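Local coordinates for protein geranyltranstransferase (Campylobacter jejuni, PDB 3NPK) that probably condenses isopentenyl diphosphate with geranyl diphosphate to make farnesyl diphosphate, as a mostly helical prenyl diphosphate synthase of the isoprenoid pathway, at residues I135-L138 with A139-G143; A117-V120 with L121-H125; L256-E259 with C260-L264. All coordinates share one frame; numbering follows the deposited sequence.

Contact 1: residues I135-L138 with A139-G143; sequences IKTL and AFNAG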
ATOM      1  N   ILE A 135       9.266   2.333   7.661  1.00  7.71           N
ATOM      2  CA  ILE A 135       8.544   2.312   6.385  1.00  7.15           C
ATOM      3  C   ILE A 135       9.352   1.571   5.309  1.00  8.51           C
ATOM      4  O   ILE A 135       8.793   0.792   4.532  1.00  8.98           O
ATOM      5  CB  ILE A 135       8.165   3.731   5.958  1.00  8.10           C
ATOM      6  CG1 ILE A 135       7.081   4.246   6.925  1.00  8.85           C
ATOM      7  CG2 ILE A 135       7.692   3.753   4.495  1.00  9.51           C
ATOM      8  CD1 ILE A 135       6.885   5.744   6.894  1.00 10.35           C
ATOM      9  N   LYS A 136      10.668   1.793   5.277  1.00  8.25           N
ATOM     10  CA  LYS A 136      11.517   1.044   4.354  1.00  8.29           C
ATOM     11  C   LYS A 136      11.420  -0.444   4.617  1.00  8.56           C
ATOM     12  O   LYS A 136      11.300  -1.237   3.682  1.00  9.98           O
ATOM     13  CB  LYS A 136      12.985   1.476   4.467  1.00  9.84           C
ATOM     14  CG  LYS A 136      13.273   2.866   3.967  1.00 10.39           C
ATOM     15  CD  LYS A 136      14.732   3.260   4.222  1.00 11.75           C
ATOM     16  CE  LYS A 136      15.064   4.578   3.528  1.00 13.11           C
ATOM     17  NZ  LYS A 136      16.468   5.010   3.795  1.00 14.99           N
ATOM     18  N   THR A 137      11.463  -0.835   5.887  1.00  8.50           N
ATOM     19  CA  THR A 137      11.420  -2.257   6.219  1.00  8.42           C
ATOM     20  C   THR A 137      10.071  -2.873   5.847  1.00  9.29           C
ATOM     21  O   THR A 137       9.994  -3.965   5.252  1.00  9.90           O
ATOM     22  CB  THR A 137      11.729  -2.482   7.704  1.00  9.19           C
ATOM     23  OG1 THR A 137      13.052  -1.980   7.964  1.00  9.88           O
ATOM     24  CG2 THR A 137      11.677  -3.967   8.062  1.00 10.72           C
ATOM     25  N   LEU A 138       8.998  -2.178   6.193  1.00  8.37           N
ATOM     26  CA  LEU A 138       7.678  -2.730   5.897  1.00  8.63           C
ATOM     27  C   LEU A 138       7.411  -2.796   4.399  1.00  8.24           C
ATOM     28  O   LEU A 138       6.919  -3.815   3.902  1.00  8.62           O
ATOM     29  CB  LEU A 138       6.583  -1.916   6.575  1.00  8.40           C
ATOM     30  CG  LEU A 138       5.175  -2.522   6.494  1.00  9.35           C
ATOM     31  CD1 LEU A 138       5.127  -3.899   7.158  1.00 10.68           C
ATOM     32  CD2 LEU A 138       4.187  -1.564   7.177  1.00 11.13           C
ATOM     33  N   ALA A 139       7.706  -1.721   3.669  1.00  7.10           N
ATOM     34  CA  ALA A 139       7.381  -1.704   2.236  1.00  7.12           C
ATOM     35  C   ALA A 139       8.251  -2.682   1.436  1.00  9.14           C
ATOM     36  O   ALA A 139       7.803  -3.250   0.442  1.00  9.37           O
ATOM     37  CB  ALA A 139       7.497  -0.291   1.657  1.00  8.75           C
ATOM     38  N   PHE A 140       9.492  -2.875   1.868  1.00  8.91           N
ATOM     39  CA  PHE A 140      10.353  -3.854   1.213  1.00  8.93           C
ATOM     40  C   PHE A 140       9.799  -5.257   1.432  1.00  9.28           C
ATOM     41  O   PHE A 140       9.554  -6.004   0.477  1.00 10.29           O
ATOM     42  CB  PHE A 140      11.789  -3.766   1.751  1.00  8.79           C
ATOM     43  CG  PHE A 140      12.738  -4.737   1.103  1.00 10.25           C
ATOM     44  CD1 PHE A 140      12.929  -6.014   1.628  1.00 11.61           C
ATOM     45  CD2 PHE A 140      13.440  -4.362  -0.024  1.00 11.30           C
ATOM     46  CE1 PHE A 140      13.822  -6.900   1.033  1.00 12.38           C
ATOM     47  CE2 PHE A 140      14.340  -5.248  -0.629  1.00 12.71           C
ATOM     48  CZ  PHE A 140      14.528  -6.505  -0.097  1.00 12.50           C
ATOM     49  N   ASN A 141       9.557  -5.610   2.690  1.00  8.41           N
ATOM     50  CA  ASN A 141       9.171  -6.984   3.006  1.00  8.16           C
ATOM     51  C   ASN A 141       7.730  -7.356   2.674  1.00  8.48           C
ATOM     52  O   ASN A 141       7.437  -8.535   2.428  1.00  9.82           O
ATOM     53  CB  ASN A 141       9.506  -7.303   4.463  1.00  8.32           C
ATOM     54  CG  ASN A 141      11.005  -7.395   4.680  1.00  9.44           C
ATOM     55  OD1 ASN A 141      11.639  -8.357   4.256  1.00 10.04           O
ATOM     56  ND2 ASN A 141      11.583  -6.375   5.296  1.00  9.48           N
ATOM     57  N   ALA A 142       6.842  -6.362   2.694  1.00  8.15           N
ATOM     58  CA  ALA A 142       5.428  -6.581   2.373  1.00  8.07           C
ATOM     59  C   ALA A 142       5.117  -6.419   0.898  1.00  7.84           C
ATOM     60  O   ALA A 142       4.042  -6.829   0.449  1.00  9.51           O
ATOM     61  CB  ALA A 142       4.551  -5.630   3.175  1.00  9.90           C
ATOM     62  N   GLY A 143       6.037  -5.814   0.152  1.00  8.54           N
ATOM     63  CA  GLY A 143       5.777  -5.487  -1.235  1.00  9.08           C
ATOM     64  C   GLY A 143       6.349  -6.484  -2.218  1.00  8.24           C
ATOM     65  O   GLY A 143       6.474  -7.684  -1.903  1.00  8.98           O
TER
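N141, one turn on from T137 in helix 128-142, folds its side chain back onto that residue. Its CB lies 3.5 Å from T137 O, and CG follows at 3.6 Å while also sitting at the edge of the F140 ring, in the ring plane. At the tip ND2 donates to T137 O over 2.9 Å and stands 3.7 Å from T137 CG2, the two side chains running alongside each other. With chi1 at -70°, CG sits beside the backbone N, which turns the amide back along the helix. The bond from ND2 is bent (149° at the hydrogen), and T137 O lies a little out of the amide plane. OD1 faces the other way and is hydrogen-bonded to Y201 OH. On T137, OG1 bonds to K133 O and E188 OE1. L138, its CD1 4.4 Å from A142 CB, packs on L69 and I72, which sets helix 128-142 against helix 59-80 in the polyprenyl synthetase bundle. T137 O takes two donors, N141 N at 3.1 Å and ND2, from opposite faces of its carbonyl plane; its hold on ND2 and that of Y201 OH on OD1 fix the rotation of the buried amide.

Contact 2: residues A117-V120 with L121-H125; sequences AFLV and LSHAH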
ATOM      1  N   ALA A 117      -1.685   1.180   6.273  1.00  8.24           N
ATOM      2  CA  ALA A 117      -0.563   0.743   7.096  1.00  7.96           C
ATOM      3  C   ALA A 117       0.498   1.845   7.106  1.00  8.72           C
ATOM      4  O   ALA A 117       1.105   2.144   8.145  1.00  9.48           O
ATOM      5  CB  ALA A 117       0.033  -0.555   6.561  1.00  8.95           C
ATOM      6  N   PHE A 118       0.711   2.448   5.939  1.00  8.47           N
ATOM      7  CA  PHE A 118       1.700   3.511   5.834  1.00  8.82           C
ATOM      8  C   PHE A 118       1.251   4.825   6.458  1.00  9.19           C
ATOM      9  O   PHE A 118       2.075   5.556   7.017  1.00  9.77           O
ATOM     10  CB  PHE A 118       2.198   3.634   4.397  1.00  9.13           C
ATOM     11  CG  PHE A 118       2.859   2.386   3.948  1.00  9.25           C
ATOM     12  CD1 PHE A 118       4.117   2.081   4.417  1.00 10.08           C
ATOM     13  CD2 PHE A 118       2.175   1.430   3.194  1.00  9.09           C
ATOM     14  CE1 PHE A 118       4.731   0.884   4.071  1.00 10.06           C
ATOM     15  CE2 PHE A 118       2.773   0.228   2.862  1.00  9.83           C
ATOM     16  CZ  PHE A 118       4.046  -0.053   3.309  1.00 10.02           C
ATOM     17  N   LEU A 119      -0.041   5.132   6.367  1.00  9.90           N
ATOM     18  CA  LEU A 119      -0.563   6.300   7.072  1.00 10.32           C
ATOM     19  C   LEU A 119      -0.353   6.151   8.581  1.00  9.64           C
ATOM     20  O   LEU A 119       0.140   7.063   9.243  1.00 10.19           O
ATOM     21  CB  LEU A 119      -2.048   6.524   6.759  1.00 11.11           C
ATOM     22  CG  LEU A 119      -2.647   7.826   7.304  1.00 11.50           C
ATOM     23  CD1 LEU A 119      -1.907   9.050   6.746  1.00 13.22           C
ATOM     24  CD2 LEU A 119      -4.119   7.902   6.945  1.00 13.57           C
ATOM     25  N   VAL A 120      -0.718   4.993   9.117  1.00  9.02           N
ATOM     26  CA  VAL A 120      -0.581   4.749  10.552  1.00 10.08           C
ATOM     27  C   VAL A 120       0.886   4.801  10.967  1.00  9.78           C
ATOM     28  O   VAL A 120       1.242   5.418  11.978  1.00 10.52           O
ATOM     29  CB  VAL A 120      -1.222   3.402  10.957  1.00 12.77           C
ATOM     30  CG1 VAL A 120      -0.767   2.984  12.361  1.00 16.30           C
ATOM     31  CG2 VAL A 120      -2.735   3.512  10.868  1.00 15.54           C
ATOM     32  N   LEU A 121       1.759   4.175  10.181  1.00  9.53           N
ATOM     33  CA  LEU A 121       3.176   4.176  10.541  1.00 10.39           C
ATOM     34  C   LEU A 121       3.716   5.608  10.538  1.00  9.54           C
ATOM     35  O   LEU A 121       4.466   6.014  11.451  1.00 11.00           O
ATOM     36  CB  LEU A 121       3.960   3.332   9.540  1.00 13.47           C
ATOM     37  CG  LEU A 121       4.848   2.251  10.111  1.00 18.22           C
ATOM     38  CD1 LEU A 121       5.590   1.503   8.979  1.00 15.59           C
ATOM     39  CD2 LEU A 121       5.757   2.861  11.142  1.00 20.00           C
ATOM     40  N   SER A 122       3.332   6.388   9.534  1.00  9.16           N
ATOM     41  CA  SER A 122       3.871   7.734   9.396  1.00  9.69           C
ATOM     42  C   SER A 122       3.417   8.667  10.522  1.00 10.12           C
ATOM     43  O   SER A 122       4.078   9.674  10.792  1.00 12.02           O
ATOM     44  CB  SER A 122       3.539   8.317   8.022  1.00 10.83           C
ATOM     45  OG  SER A 122       2.163   8.635   7.885  1.00 12.93           O
ATOM     46  N   HIS A 123       2.292   8.328  11.149  1.00  9.63           N
ATOM     47  CA  HIS A 123       1.756   9.097  12.274  1.00 10.90           C
ATOM     48  C   HIS A 123       2.156   8.598  13.673  1.00 11.36           C
ATOM     49  O   HIS A 123       1.755   9.187  14.688  1.00 11.66           O
ATOM     50  CB  HIS A 123       0.234   9.202  12.155  1.00 11.32           C
ATOM     51  CG  HIS A 123      -0.212  10.295  11.238  1.00 12.16           C
ATOM     52  ND1 HIS A 123      -0.510  10.091   9.902  1.00 14.32           N
ATOM     53  CD2 HIS A 123      -0.416  11.615  11.469  1.00 12.13           C
ATOM     54  CE1 HIS A 123      -0.887  11.241   9.360  1.00 13.98           C
ATOM     55  NE2 HIS A 123      -0.823  12.179  10.284  1.00 15.94           N
ATOM     56  N   ALA A 124       2.990   7.560  13.737  1.00 11.57           N
ATOM     57  CA  ALA A 124       3.426   7.050  15.030  1.00 10.25           C
ATOM     58  C   ALA A 124       4.201   8.119  15.804  1.00 10.83           C
ATOM     59  O   ALA A 124       4.860   8.997  15.214  1.00 11.84           O
ATOM     60  CB  ALA A 124       4.285   5.813  14.860  1.00 10.15           C
ATOM     61  N   HIS A 125       4.135   8.043  17.125  1.00 10.24           N
ATOM     62  CA  HIS A 125       4.851   8.989  17.965  0.51 11.06           C
ATOM     63  C   HIS A 125       6.292   8.520  18.195  1.00 11.25           C
ATOM     64  O   HIS A 125       6.652   8.095  19.307  1.00 13.33           O
ATOM     65  CB  HIS A 125       4.128   9.210  19.293  0.51 13.36           C
ATOM     66  CG  HIS A 125       4.644  10.387  20.058  0.51 15.60           C
ATOM     67  ND1 HIS A 125       3.891  11.519  20.293  0.51 16.64           N
ATOM     68  CD2 HIS A 125       5.854  10.619  20.616  0.51 16.80           C
ATOM     69  CE1 HIS A 125       4.611  12.388  20.981  0.51 17.17           C
ATOM     70  NE2 HIS A 125       5.808  11.867  21.187  0.51 17.40           N
TER
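The imidazole of H123 meets L119 O at its edge and in its plane, with ND1 donating to that oxygen over 3.2 Å. The donor stands above the plane of the L119 carbonyl rather than on a lone pair. CE1 of the same ring comes to 3.6 Å from L119 CD1, the two side chains lying side by side and pointing the same way. The other flat group, the F118 ring, has its partners outside residues 121-125: it stacks on F118 of the second subunit. Two further donors share L119 O. S122 OG reaches it over 2.9 Å, because a chi1 of 71° sets the hydroxyl between the backbone N and the carbonyl carbon and turns it back along the helix. H123 N donates to L119 O over 3.1 Å, with a weak second bond to V120 O. The three donors gather near the C-terminal end of helix 103-122, where regular pairing, kept by L121 N to A117 O, S122 N to F118 O and H123 N to L119 O, gives way to a turn in which A124 N bonds to L121 O, three residues back. In this polyprenyl synthetase bundle the helix lies against helix 59-80, where V120 packs on D64 and F71, against helix 128-142, where L121 packs on L134, and against the second subunit. At this end K131 NZ bonds to both S122 O and A124 O.

Contact 3: residues L256-E259 with C260-L264; sequences LLNE and CEQDL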
ATOM      1  N   LEU A 256      16.454 -27.245  11.944  1.00 24.51           N
ATOM      2  CA  LEU A 256      16.208 -25.809  11.940  1.00 24.41           C
ATOM      3  C   LEU A 256      15.797 -25.300  13.315  1.00 23.18           C
ATOM      4  O   LEU A 256      16.269 -24.254  13.743  1.00 23.36           O
ATOM      5  CB  LEU A 256      15.150 -25.444  10.900  1.00 24.80           C
ATOM      6  CG  LEU A 256      15.651 -25.547   9.462  1.00 25.56           C
ATOM      7  CD1 LEU A 256      14.501 -25.396   8.483  1.00 26.17           C
ATOM      8  CD2 LEU A 256      16.753 -24.524   9.180  1.00 26.65           C
ATOM      9  N   LEU A 257      14.928 -26.041  13.999  1.00 23.14           N
ATOM     10  CA  LEU A 257      14.544 -25.701  15.373  1.00 23.61           C
ATOM     11  C   LEU A 257      15.735 -25.694  16.333  1.00 23.97           C
ATOM     12  O   LEU A 257      15.837 -24.816  17.189  1.00 23.65           O
ATOM     13  CB  LEU A 257      13.445 -26.639  15.891  1.00 23.86           C
ATOM     14  CG  LEU A 257      12.022 -26.240  15.485  1.00 23.96           C
ATOM     15  CD1 LEU A 257      11.017 -27.368  15.760  1.00 25.31           C
ATOM     16  CD2 LEU A 257      11.604 -24.936  16.185  1.00 23.81           C
ATOM     17  N   ASN A 258      16.636 -26.666  16.200  1.00 24.72           N
ATOM     18  CA  ASN A 258      17.837 -26.673  17.036  1.00 25.48           C
ATOM     19  C   ASN A 258      18.720 -25.457  16.765  1.00 23.94           C
ATOM     20  O   ASN A 258      19.294 -24.876  17.687  1.00 22.73           O
ATOM     21  CB  ASN A 258      18.644 -27.966  16.866  1.00 27.87           C
ATOM     22  CG  ASN A 258      19.881 -27.995  17.753  1.00 30.84           C
ATOM     23  OD1 ASN A 258      21.000 -27.792  17.281  1.00 32.31           O
ATOM     24  ND2 ASN A 258      19.679 -28.220  19.050  1.00 31.84           N
ATOM     25  N   GLU A 259      18.829 -25.068  15.499  1.00 23.44           N
ATOM     26  CA  GLU A 259      19.558 -23.856  15.165  1.00 23.69           C
ATOM     27  C   GLU A 259      18.878 -22.644  15.795  1.00 22.84           C
ATOM     28  O   GLU A 259      19.536 -21.768  16.357  1.00 23.85           O
ATOM     29  CB  GLU A 259      19.654 -23.691  13.653  1.00 25.57           C
ATOM     30  CG  GLU A 259      20.558 -24.726  13.005  1.00 28.87           C
ATOM     31  CD  GLU A 259      20.570 -24.640  11.498  1.00 31.99           C
ATOM     32  OE1 GLU A 259      19.917 -23.732  10.939  1.00 32.62           O
ATOM     33  OE2 GLU A 259      21.241 -25.489  10.873  1.00 33.68           O
ATOM     34  N   CYS A 260      17.555 -22.597  15.709  1.00 21.58           N
ATOM     35  CA  CYS A 260      16.828 -21.489  16.317  0.62 21.10           C
ATOM     36  C   CYS A 260      17.050 -21.441  17.827  1.00 20.81           C
ATOM     37  O   CYS A 260      17.163 -20.356  18.393  1.00 20.66           O
ATOM     38  CB  CYS A 260      15.332 -21.531  15.976  0.62 21.47           C
ATOM     39  SG  CYS A 260      14.937 -20.990  14.287  0.62 22.06           S
ATOM     40  N   GLU A 261      17.133 -22.603  18.473  1.00 20.75           N
ATOM     41  CA  GLU A 261      17.401 -22.665  19.908  1.00 22.06           C
ATOM     42  C   GLU A 261      18.733 -21.982  20.237  1.00 21.28           C
ATOM     43  O   GLU A 261      18.850 -21.233  21.219  1.00 20.39           O
ATOM     44  CB  GLU A 261      17.399 -24.130  20.367  1.00 23.47           C
ATOM     45  CG  GLU A 261      17.831 -24.373  21.810  1.00 26.73           C
ATOM     46  CD  GLU A 261      17.763 -25.852  22.190  1.00 29.04           C
ATOM     47  OE1 GLU A 261      16.697 -26.472  22.004  1.00 30.89           O
ATOM     48  OE2 GLU A 261      18.779 -26.403  22.662  1.00 29.18           O
ATOM     49  N   GLN A 262      19.743 -22.231  19.406  1.00 22.24           N
ATOM     50  CA  GLN A 262      21.046 -21.597  19.592  1.00 22.91           C
ATOM     51  C   GLN A 262      20.972 -20.088  19.356  1.00 20.38           C
ATOM     52  O   GLN A 262      21.570 -19.295  20.100  1.00 18.87           O
ATOM     53  CB  GLN A 262      22.074 -22.233  18.657  1.00 25.81           C
ATOM     54  CG  GLN A 262      22.248 -23.715  18.899  1.00 29.82           C
ATOM     55  CD  GLN A 262      23.162 -24.364  17.893  1.00 33.20           C
ATOM     56  OE1 GLN A 262      24.216 -23.821  17.545  1.00 35.63           O
ATOM     57  NE2 GLN A 262      22.775 -25.543  17.423  1.00 34.37           N
ATOM     58  N   ASP A 263      20.227 -19.693  18.326  1.00 19.89           N
ATOM     59  CA  ASP A 263      20.051 -18.282  18.001  1.00 20.01           C
ATOM     60  C   ASP A 263      19.307 -17.544  19.116  1.00 18.65           C
ATOM     61  O   ASP A 263      19.620 -16.392  19.430  1.00 18.85           O
ATOM     62  CB  ASP A 263      19.308 -18.116  16.673  1.00 22.77           C
ATOM     63  CG  ASP A 263      20.056 -18.735  15.497  1.00 26.51           C
ATOM     64  OD1 ASP A 263      21.304 -18.831  15.557  1.00 27.33           O
ATOM     65  OD2 ASP A 263      19.390 -19.121  14.508  1.00 27.70           O
ATOM     66  N   LEU A 264      18.336 -18.211  19.727  1.00 17.49           N
ATOM     67  CA  LEU A 264      17.577 -17.593  20.808  1.00 16.56           C
ATOM     68  C   LEU A 264      18.457 -17.368  22.039  1.00 16.62           C
ATOM     69  O   LEU A 264      18.277 -16.373  22.747  1.00 17.04           O
ATOM     70  CB  LEU A 264      16.344 -18.435  21.157  1.00 16.59           C
ATOM     71  CG  LEU A 264      15.193 -18.360  20.146  1.00 17.75           C
ATOM     72  CD1 LEU A 264      14.225 -19.513  20.347  1.00 20.52           C
ATOM     73  CD2 LEU A 264      14.473 -17.020  20.244  1.00 18.89           C
TER
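Residues 256-264 form regular alpha-helix within helix 246-265, with C260, E261, Q262 and D263 each donating its backbone N-H to the carbonyl four residues back. On the exposed side N258 and Q262 join their amides: Q262 NE2 donates to N258 OD1 over 2.9 Å. The bond is bent, 131° at the hydrogen. OD1 lies in the amide plane of Q262, but NE2 stands well above the carbonyl plane of N258, and the two amides are turned 68° against each other. A chi1 of -179° sets N258 CG opposite its backbone N, whereas Q262 CG lies beside its own, and the extended Q262 chain then brings NE2 back to OD1. On the way Q262 CG passes 3.4 Å from N258 O. L256 packs on I210 and I213 of helix 194-220, which joins this outer helix to the rest of the polyprenyl synthetase fold. E259 OE1 forms a salt bridge with K206 of that helix, and D263 OD2 makes a long, weak ion pair with the same lysine. K206 therefore probably offsets part of the like charge of E259 and D263, whose OE1 and OD2 are 5.9 Å apart, while the neutral amide pair spans a turn on an exposed part of the helix.

Contacts 1 and 2 lie on consecutive helices, 128-142 and 103-122, and pack directly together: L121 CD1 approaches I135 CG1 to 3.7 Å, and F118 CZ approaches A139 CB to 3.8 Å. Both also touch the second subunit, where A139 meets L119 and K136 meets S122 and H123 of the partner chain, so the pair belongs to the dimer interface. Contact 3 stands apart on helix 246-265, its centre about 26 Å from that of contact 1 and about 33 Å from that of contact 2, on the opposite side of the chain's centre from contact 2. The L138 side chain of contact 1 is about 14 Å from the bound pyrophosphate, whose pocket includes K40, R43 and R92.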